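PDB 2YZY: outer membrane lipoprotein carrier protein LolA from Thermus thermophilus, which is of unknown function but probably carries lipoproteins or other lipid-bearing cargo toward the outer membrane, as its relatives do. Local coordinates for residues I11-R14 / V15-L19; W76-Y80 / L81-L85; N182-E185 / A186-K189. All coordinates share one frame; numbering follows the deposited sequence.

Contact 1 (I11-R14 / V15-L19); sequences ILDR and VEKNL
K17 folds back over the carbonyl of D13, one helical turn earlier, while V15 leans its methyl CG2 on the carbonyl of I11, 3.3 Å from I11 O. Four backbone hydrogen bonds tie 11-14 to 15-19 in the i to i+4 pattern of an alpha-helix: V15 N to I11 O, E16 N to L12 O, K17 N to D13 O and N18 N to R14 O. The E16 bond is fairly straight, 166° at the hydrogen, and N18 N reaches R14 O at 2.9 Å.

Charged groups take one flank. The K17 chain bends at chi2 (75°) and again at chi3 (-82°), and this double bend curls it back along the helix, so that its aliphatic part lies against the D13 carbonyl. Its ammonium NZ then meets E16 OE1 at 2.5 Å in a short salt bridge that uses the anti lone pair of the carboxylate. D13 stays outside that pair: its OD1 is 4.5 Å from K17 NZ, beyond a salt bridge, though it may still feel some attraction, and its carboxylate is hydrogen-bonded instead to Q9 of the preceding turn.

This is the later part of the amphipathic N-terminal helix 7-18, consistent with the helix that packs on the strands in LolA-like folds. Its apolar flank is turned to strands 128-136, 145-151 and 156-163: I11 packs on W131, L133 and I150, L12 on L133 and L148, and V15 on I150 and P157.

At the C-terminal end L19 is the first residue to leave helical angles, and its N bonds weakly to V15 O at 2.9 Å. The CB of N18 rests 3.1 Å from R14 O, while its amide ND2 donates to P155 O and D154 OD1.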
loop_
_atom_site.group_PDB
_atom_site.type_symbol
_atom_site.label_atom_id
_atom_site.label_comp_id
_atom_site.label_asym_id
_atom_site.label_seq_id
_atom_site.Cartn_x
_atom_site.Cartn_y
_atom_site.Cartn_z
ATOM N N ILE A 11 10.250 0.584 -15.142
ATOM C CA ILE A 11 10.250 1.322 -13.887
ATOM C C ILE A 11 9.735 0.448 -12.751
ATOM O O ILE A 11 10.326 0.407 -11.670
ATOM C CB ILE A 11 9.379 2.590 -14.004
ATOM C CG1 ILE A 11 10.010 3.546 -15.019
ATOM C CG2 ILE A 11 9.231 3.256 -12.646
ATOM C CD1 ILE A 11 9.189 4.780 -15.303
ATOM N N LEU A 12 8.634 -0.254 -12.998
ATOM C CA LEU A 12 8.061 -1.129 -11.987
ATOM C C LEU A 12 9.065 -2.215 -11.617
ATOM O O LEU A 12 9.173 -2.596 -10.453
ATOM C CB LEU A 12 6.763 -1.761 -12.497
ATOM C CG LEU A 12 5.606 -0.793 -12.762
ATOM C CD1 LEU A 12 4.384 -1.573 -13.227
ATOM C CD2 LEU A 12 5.287 -0.013 -11.493
ATOM N N ASP A 13 9.805 -2.706 -12.609
ATOM C CA ASP A 13 10.803 -3.741 -12.357
ATOM C C ASP A 13 11.900 -3.205 -11.443
ATOM O O ASP A 13 12.383 -3.917 -10.565
ATOM C CB ASP A 13 11.423 -4.236 -13.670
ATOM C CG ASP A 13 10.413 -4.925 -14.570
ATOM O OD1 ASP A 13 9.622 -5.746 -14.059
ATOM O OD2 ASP A 13 10.417 -4.656 -15.791
ATOM N N ARG A 14 12.289 -1.952 -11.654
ATOM C CA ARG A 14 13.320 -1.319 -10.837
ATOM C C ARG A 14 12.840 -1.197 -9.393
ATOM O O ARG A 14 13.608 -1.395 -8.451
ATOM C CB ARG A 14 13.657 0.071 -11.379
ATOM C CG ARG A 14 14.343 0.072 -12.737
ATOM C CD ARG A 14 14.610 1.495 -13.211
ATOM N NE ARG A 14 15.326 1.528 -14.484
ATOM C CZ ARG A 14 16.561 1.069 -14.661
ATOM N NH1 ARG A 14 17.228 0.541 -13.643
ATOM N NH2 ARG A 14 17.130 1.136 -15.856
ATOM N N VAL A 15 11.564 -0.865 -9.231
ATOM C CA VAL A 15 10.978 -0.722 -7.907
ATOM C C VAL A 15 11.004 -2.056 -7.170
ATOM O O VAL A 15 11.433 -2.128 -6.021
ATOM C CB VAL A 15 9.514 -0.231 -7.994
ATOM C CG1 VAL A 15 8.865 -0.263 -6.612
ATOM C CG2 VAL A 15 9.477 1.182 -8.559
ATOM N N GLU A 16 10.551 -3.109 -7.844
ATOM C CA GLU A 16 10.510 -4.438 -7.247
ATOM C C GLU A 16 11.885 -4.869 -6.754
ATOM O O GLU A 16 12.023 -5.382 -5.642
ATOM C CB GLU A 16 9.977 -5.455 -8.259
ATOM C CG GLU A 16 9.755 -6.841 -7.675
ATOM C CD GLU A 16 8.970 -7.746 -8.606
ATOM O OE1 GLU A 16 9.472 -8.054 -9.707
ATOM O OE2 GLU A 16 7.845 -8.145 -8.237
ATOM N N LYS A 17 12.904 -4.656 -7.579
ATOM C CA LYS A 17 14.263 -5.024 -7.199
ATOM C C LYS A 17 14.783 -4.131 -6.077
ATOM O O LYS A 17 15.474 -4.597 -5.171
ATOM C CB LYS A 17 15.210 -4.918 -8.400
ATOM C CG LYS A 17 15.274 -6.148 -9.304
ATOM C CD LYS A 17 14.058 -6.304 -10.205
ATOM C CE LYS A 17 12.885 -6.945 -9.486
ATOM N NZ LYS A 17 11.750 -7.174 -10.419
ATOM N N ASN A 18 14.438 -2.849 -6.139
ATOM C CA ASN A 18 14.887 -1.877 -5.151
ATOM C C ASN A 18 14.246 -2.055 -3.777
ATOM O O ASN A 18 14.784 -1.583 -2.776
ATOM C CB ASN A 18 14.625 -0.457 -5.668
ATOM C CG ASN A 18 15.294 0.606 -4.821
ATOM O OD1 ASN A 18 16.489 0.526 -4.535
ATOM N ND2 ASN A 18 14.529 1.618 -4.424
ATOM N N LEU A 19 13.100 -2.730 -3.729
ATOM C CA LEU A 19 12.406 -2.957 -2.465
ATOM C C LEU A 19 12.382 -4.437 -2.097
ATOM O O LEU A 19 11.388 -4.939 -1.568
ATOM C CB LEU A 19 10.971 -2.431 -2.544
ATOM C CG LEU A 19 10.810 -0.918 -2.721
ATOM C CD1 LEU A 19 9.334 -0.569 -2.820
ATOM C CD2 LEU A 19 11.457 -0.196 -1.548
#

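Contact 2 (W76-Y80 / L81-L85); sequences WNYLY and LTNQL
Y78 reaches along the hairpin to N83, its hydroxyl donating to N83 OD1 at 2.6 Å. The acceptor lies in the plane of the ring, at its edge, and the amide is turned 80° against the ring. CG of Y78 stands anti to the backbone N (chi1 -178°), which carries the ring alongside N83 and Q84, with CE1 and CZ near N83. Beside it, L85 CD1 packs on Y78 CB at 3.8 Å and also reaches W76 CB at 4.0 Å. On the other face, with L79 and Q84, T82 OG1 lies 3.3 Å from L79 CB and gives its proton to Q84 OE1 at 2.7 Å, bringing that amide oxygen close to L79 CD1.

These side chains are set by the hairpin of strands 75-79 and 84-88. L79 and Q84 form an antiparallel hydrogen-bonded pair, with L79 N to Q84 O nearly linear at 172°; Y78 and L85 make the adjoining non-hydrogen-bonded pair. N83, with positive phi, and Q84 both face L79 in a G1 beta bulge, and N83 N also bonds to Y80 O, approaching from above the carbonyl plane.

Further out, the Y78 ring meets F67, while N83 ND2 donates to D194 O, so one amide links the hairpin to the C-terminal segment. A phenylalanine in place of Y78 would probably leave N83 OD1 without its hydroxyl donor and the amide less firmly held. With its oxygen bound to Y78 and its nitrogen to D194, the N83 amide has its orientation fixed by both ends.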
loop_
_atom_site.group_PDB
_atom_site.type_symbol
_atom_site.label_atom_id
_atom_site.label_comp_id
_atom_site.label_asym_id
_atom_site.label_seq_id
_atom_site.Cartn_x
_atom_site.Cartn_y
_atom_site.Cartn_z
ATOM N N TRP A 76 -5.020 -12.228 6.789
ATOM C CA TRP A 76 -5.654 -12.042 8.086
ATOM C C TRP A 76 -6.152 -10.609 8.166
ATOM O O TRP A 76 -5.412 -9.674 7.865
ATOM C CB TRP A 76 -4.667 -12.228 9.244
ATOM C CG TRP A 76 -4.083 -13.590 9.427
ATOM C CD1 TRP A 76 -4.477 -14.749 8.823
ATOM C CD2 TRP A 76 -3.003 -13.936 10.300
ATOM N NE1 TRP A 76 -3.705 -15.800 9.270
ATOM C CE2 TRP A 76 -2.793 -15.328 10.177
ATOM C CE3 TRP A 76 -2.191 -13.204 11.177
ATOM C CZ2 TRP A 76 -1.801 -16.005 10.899
ATOM C CZ3 TRP A 76 -1.203 -13.877 11.896
ATOM C CH2 TRP A 76 -1.019 -15.265 11.750
ATOM N N ASN A 77 -7.402 -10.430 8.568
ATOM C CA ASN A 77 -7.929 -9.088 8.734
ATOM C C ASN A 77 -8.458 -8.975 10.149
ATOM O O ASN A 77 -9.459 -9.596 10.499
ATOM C CB ASN A 77 -9.043 -8.803 7.723
ATOM C CG ASN A 77 -8.502 -8.349 6.386
ATOM O OD1 ASN A 77 -7.985 -7.238 6.261
ATOM N ND2 ASN A 77 -8.603 -9.209 5.381
ATOM N N TYR A 78 -7.758 -8.205 10.975
ATOM C CA TYR A 78 -8.183 -8.016 12.350
ATOM C C TYR A 78 -9.046 -6.766 12.449
ATOM O O TYR A 78 -8.654 -5.681 12.004
ATOM C CB TYR A 78 -6.977 -7.887 13.288
ATOM C CG TYR A 78 -7.392 -7.728 14.735
ATOM C CD1 TYR A 78 -8.034 -8.770 15.410
ATOM C CD2 TYR A 78 -7.206 -6.521 15.415
ATOM C CE1 TYR A 78 -8.488 -8.616 16.716
ATOM C CE2 TYR A 78 -7.656 -6.357 16.728
ATOM C CZ TYR A 78 -8.298 -7.409 17.371
ATOM O OH TYR A 78 -8.767 -7.258 18.659
ATOM N N LEU A 79 -10.233 -6.939 13.019
ATOM C CA LEU A 79 -11.181 -5.844 13.199
ATOM C C LEU A 79 -11.158 -5.540 14.692
ATOM O O LEU A 79 -11.696 -6.291 15.503
ATOM C CB LEU A 79 -12.572 -6.287 12.741
ATOM C CG LEU A 79 -12.597 -6.887 11.332
ATOM C CD1 LEU A 79 -14.013 -7.353 10.996
ATOM C CD2 LEU A 79 -12.106 -5.851 10.317
ATOM N N TYR A 80 -10.533 -4.423 15.041
ATOM C CA TYR A 80 -10.359 -4.030 16.431
ATOM C C TYR A 80 -11.618 -3.911 17.285
ATOM O O TYR A 80 -11.705 -4.521 18.349
ATOM C CB TYR A 80 -9.584 -2.712 16.489
ATOM C CG TYR A 80 -9.164 -2.318 17.889
ATOM C CD1 TYR A 80 -7.954 -2.758 18.432
ATOM C CD2 TYR A 80 -9.986 -1.517 18.675
ATOM C CE1 TYR A 80 -7.577 -2.406 19.725
ATOM C CE2 TYR A 80 -9.619 -1.163 19.966
ATOM C CZ TYR A 80 -8.416 -1.608 20.486
ATOM O OH TYR A 80 -8.066 -1.252 21.768
ATOM N N LEU A 81 -12.593 -3.137 16.824
ATOM C CA LEU A 81 -13.807 -2.929 17.607
ATOM C C LEU A 81 -14.656 -4.174 17.830
ATOM O O LEU A 81 -15.376 -4.255 18.822
ATOM C CB LEU A 81 -14.644 -1.807 16.988
ATOM C CG LEU A 81 -14.003 -0.424 17.139
ATOM C CD1 LEU A 81 -14.738 0.585 16.272
ATOM C CD2 LEU A 81 -14.022 -0.002 18.605
ATOM N N THR A 82 -14.563 -5.151 16.934
ATOM C CA THR A 82 -15.337 -6.379 17.096
ATOM C C THR A 82 -14.457 -7.531 17.572
ATOM O O THR A 82 -14.949 -8.633 17.821
ATOM C CB THR A 82 -16.024 -6.798 15.775
ATOM O OG1 THR A 82 -15.029 -7.088 14.787
ATOM C CG2 THR A 82 -16.927 -5.680 15.263
ATOM N N ASN A 83 -13.160 -7.264 17.715
ATOM C CA ASN A 83 -12.179 -8.262 18.144
ATOM C C ASN A 83 -12.288 -9.551 17.335
ATOM O O ASN A 83 -12.233 -10.657 17.879
ATOM C CB ASN A 83 -12.324 -8.563 19.644
ATOM C CG ASN A 83 -11.190 -9.428 20.174
ATOM O OD1 ASN A 83 -10.035 -9.273 19.776
ATOM N ND2 ASN A 83 -11.515 -10.337 21.087
ATOM N N GLN A 84 -12.435 -9.395 16.022
ATOM C CA GLN A 84 -12.541 -10.533 15.119
ATOM C C GLN A 84 -11.325 -10.610 14.208
ATOM O O GLN A 84 -10.872 -9.597 13.670
ATOM C CB GLN A 84 -13.793 -10.414 14.245
ATOM C CG GLN A 84 -15.110 -10.457 15.001
ATOM C CD GLN A 84 -16.290 -10.123 14.114
ATOM O OE1 GLN A 84 -16.339 -9.054 13.505
ATOM N NE2 GLN A 84 -17.254 -11.037 14.038
ATOM N N LEU A 85 -10.789 -11.814 14.045
ATOM C CA LEU A 85 -9.664 -12.024 13.144
ATOM C C LEU A 85 -10.225 -12.847 11.988
ATOM O O LEU A 85 -10.513 -14.036 12.146
ATOM C CB LEU A 85 -8.530 -12.791 13.833
ATOM C CG LEU A 85 -7.267 -12.986 12.985
ATOM C CD1 LEU A 85 -6.600 -11.635 12.739
ATOM C CD2 LEU A 85 -6.304 -13.935 13.693
#

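Contact 3 (N182-E185 / A186-K189); sequences NLTE and AQLK
T184 and Q187 meet where an extended backbone (T184 phi/psi -127°/164°) turns into the short helix 185-188, and L188 N bonds to T184 O at 3.0 Å. The two form a capping box with T184 as N-cap. Its OG1 accepts from Q187 N at 3.3 Å, while Q187 OE1 in return takes the N-H of T184 at 2.9 Å, so the start of the helix is closed by reciprocal bonds. OG1 of T184 sits between its own N and carbonyl carbon (chi1 66°), which points the oxygen into the first turn, where it also touches Q187 CG. The glutamine side chain, extended beyond CG, crosses the threonine obliquely, its CG beside OG1 and its OE1 at T184 N, and comes close to L183 as well, with OE1 against L183 CA.

Further along, K189 lies over E185. K189 N completes a second i to i+4 bond with E185 O, and the two side chains run obliquely across each other, K189 CE 3.4 Å from E185 CB. Their charges form a long salt bridge, OE2 of E185 to NZ of K189 at 3.6 Å, probably a modest electrostatic attraction.

L183 and L188 pack on Y45 of strand 39-47, L188 also on L47, joining this helix, which follows strand 169-180, to strand 39-47. At the far end L188 O is taken by R54 NH1. Between the two leucines themselves the touch is light, L183 CD1 to L188 CD1 at 4.3 Å.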
loop_
_atom_site.group_PDB
_atom_site.type_symbol
_atom_site.label_atom_id
_atom_site.label_comp_id
_atom_site.label_asym_id
_atom_site.label_seq_id
_atom_site.Cartn_x
_atom_site.Cartn_y
_atom_site.Cartn_z
ATOM N N ASN A 182 14.753 -3.714 9.422
ATOM C CA ASN A 182 14.803 -5.155 9.562
ATOM C C ASN A 182 13.526 -5.539 10.290
ATOM O O ASN A 182 13.128 -4.878 11.250
ATOM C CB ASN A 182 16.025 -5.605 10.363
ATOM C CG ASN A 182 16.136 -7.115 10.431
ATOM O OD1 ASN A 182 15.827 -7.810 9.458
ATOM N ND2 ASN A 182 16.583 -7.633 11.568
ATOM N N LEU A 183 12.880 -6.597 9.825
ATOM C CA LEU A 183 11.636 -7.051 10.428
ATOM C C LEU A 183 11.657 -8.560 10.530
ATOM O O LEU A 183 12.385 -9.230 9.787
ATOM C CB LEU A 183 10.449 -6.607 9.569
ATOM C CG LEU A 183 10.289 -5.099 9.374
ATOM C CD1 LEU A 183 9.347 -4.824 8.204
ATOM C CD2 LEU A 183 9.762 -4.465 10.659
ATOM N N THR A 184 10.853 -9.097 11.439
ATOM C CA THR A 184 10.788 -10.537 11.633
ATOM C C THR A 184 9.356 -11.046 11.562
ATOM O O THR A 184 8.399 -10.277 11.671
ATOM C CB THR A 184 11.352 -10.940 13.000
ATOM O OG1 THR A 184 10.508 -10.415 14.036
ATOM C CG2 THR A 184 12.770 -10.405 13.175
ATOM N N GLU A 185 9.210 -12.355 11.389
ATOM C CA GLU A 185 7.885 -12.945 11.328
ATOM C C GLU A 185 7.178 -12.783 12.674
ATOM O O GLU A 185 5.965 -12.598 12.723
ATOM C CB GLU A 185 7.969 -14.431 10.949
ATOM C CG GLU A 185 8.778 -15.297 11.898
ATOM C CD GLU A 185 8.682 -16.772 11.549
ATOM O OE1 GLU A 185 8.966 -17.126 10.385
ATOM O OE2 GLU A 185 8.323 -17.578 12.436
ATOM N N ALA A 186 7.936 -12.839 13.766
ATOM C CA ALA A 186 7.346 -12.688 15.092
ATOM C C ALA A 186 6.663 -11.330 15.199
ATOM O O ALA A 186 5.612 -11.196 15.828
ATOM C CB ALA A 186 8.419 -12.822 16.172
ATOM N N GLN A 187 7.266 -10.320 14.585
ATOM C CA GLN A 187 6.681 -8.986 14.619
ATOM C C GLN A 187 5.465 -8.884 13.705
ATOM O O GLN A 187 4.379 -8.510 14.143
ATOM C CB GLN A 187 7.703 -7.930 14.180
ATOM C CG GLN A 187 8.871 -7.733 15.124
ATOM C CD GLN A 187 9.936 -6.827 14.531
ATOM O OE1 GLN A 187 10.313 -6.975 13.366
ATOM N NE2 GLN A 187 10.434 -5.894 15.331
ATOM N N LEU A 188 5.642 -9.231 12.434
ATOM C CA LEU A 188 4.555 -9.101 11.469
ATOM C C LEU A 188 3.384 -10.067 11.595
ATOM O O LEU A 188 2.286 -9.776 11.108
ATOM C CB LEU A 188 5.126 -9.138 10.048
ATOM C CG LEU A 188 6.233 -8.109 9.786
ATOM C CD1 LEU A 188 6.538 -8.079 8.296
ATOM C CD2 LEU A 188 5.809 -6.726 10.265
ATOM N N LYS A 189 3.598 -11.207 12.246
ATOM C CA LYS A 189 2.515 -12.171 12.419
ATOM C C LYS A 189 1.900 -12.144 13.813
ATOM O O LYS A 189 1.166 -13.059 14.192
ATOM C CB LYS A 189 3.002 -13.586 12.097
ATOM C CG LYS A 189 3.279 -13.814 10.620
ATOM C CD LYS A 189 3.584 -15.279 10.328
ATOM C CE LYS A 189 4.830 -15.746 11.061
ATOM N NZ LYS A 189 5.144 -17.179 10.788
#

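Overall arrangement
The three contacts follow one another in series along the chain: contact 1 in the N-terminal helix 7-18, contact 2 in the hairpin of strands 75-79 and 84-88, and contact 3 in the short helix 185-188 after strand 169-180. Contacts 1 and 2 lie on opposite sides of the chain's centre, their centres about 32 Å apart; contact 3 is about 22 Å from contact 1, centre to centre, and about 19 Å from contact 2. Only contacts 2 and 3 touch, W76 CZ3 packing on K189 O at 3.4 Å. Thus two helices pack against different strands of a curved, mostly antiparallel framework, an arrangement consistent with the LolA-like fold.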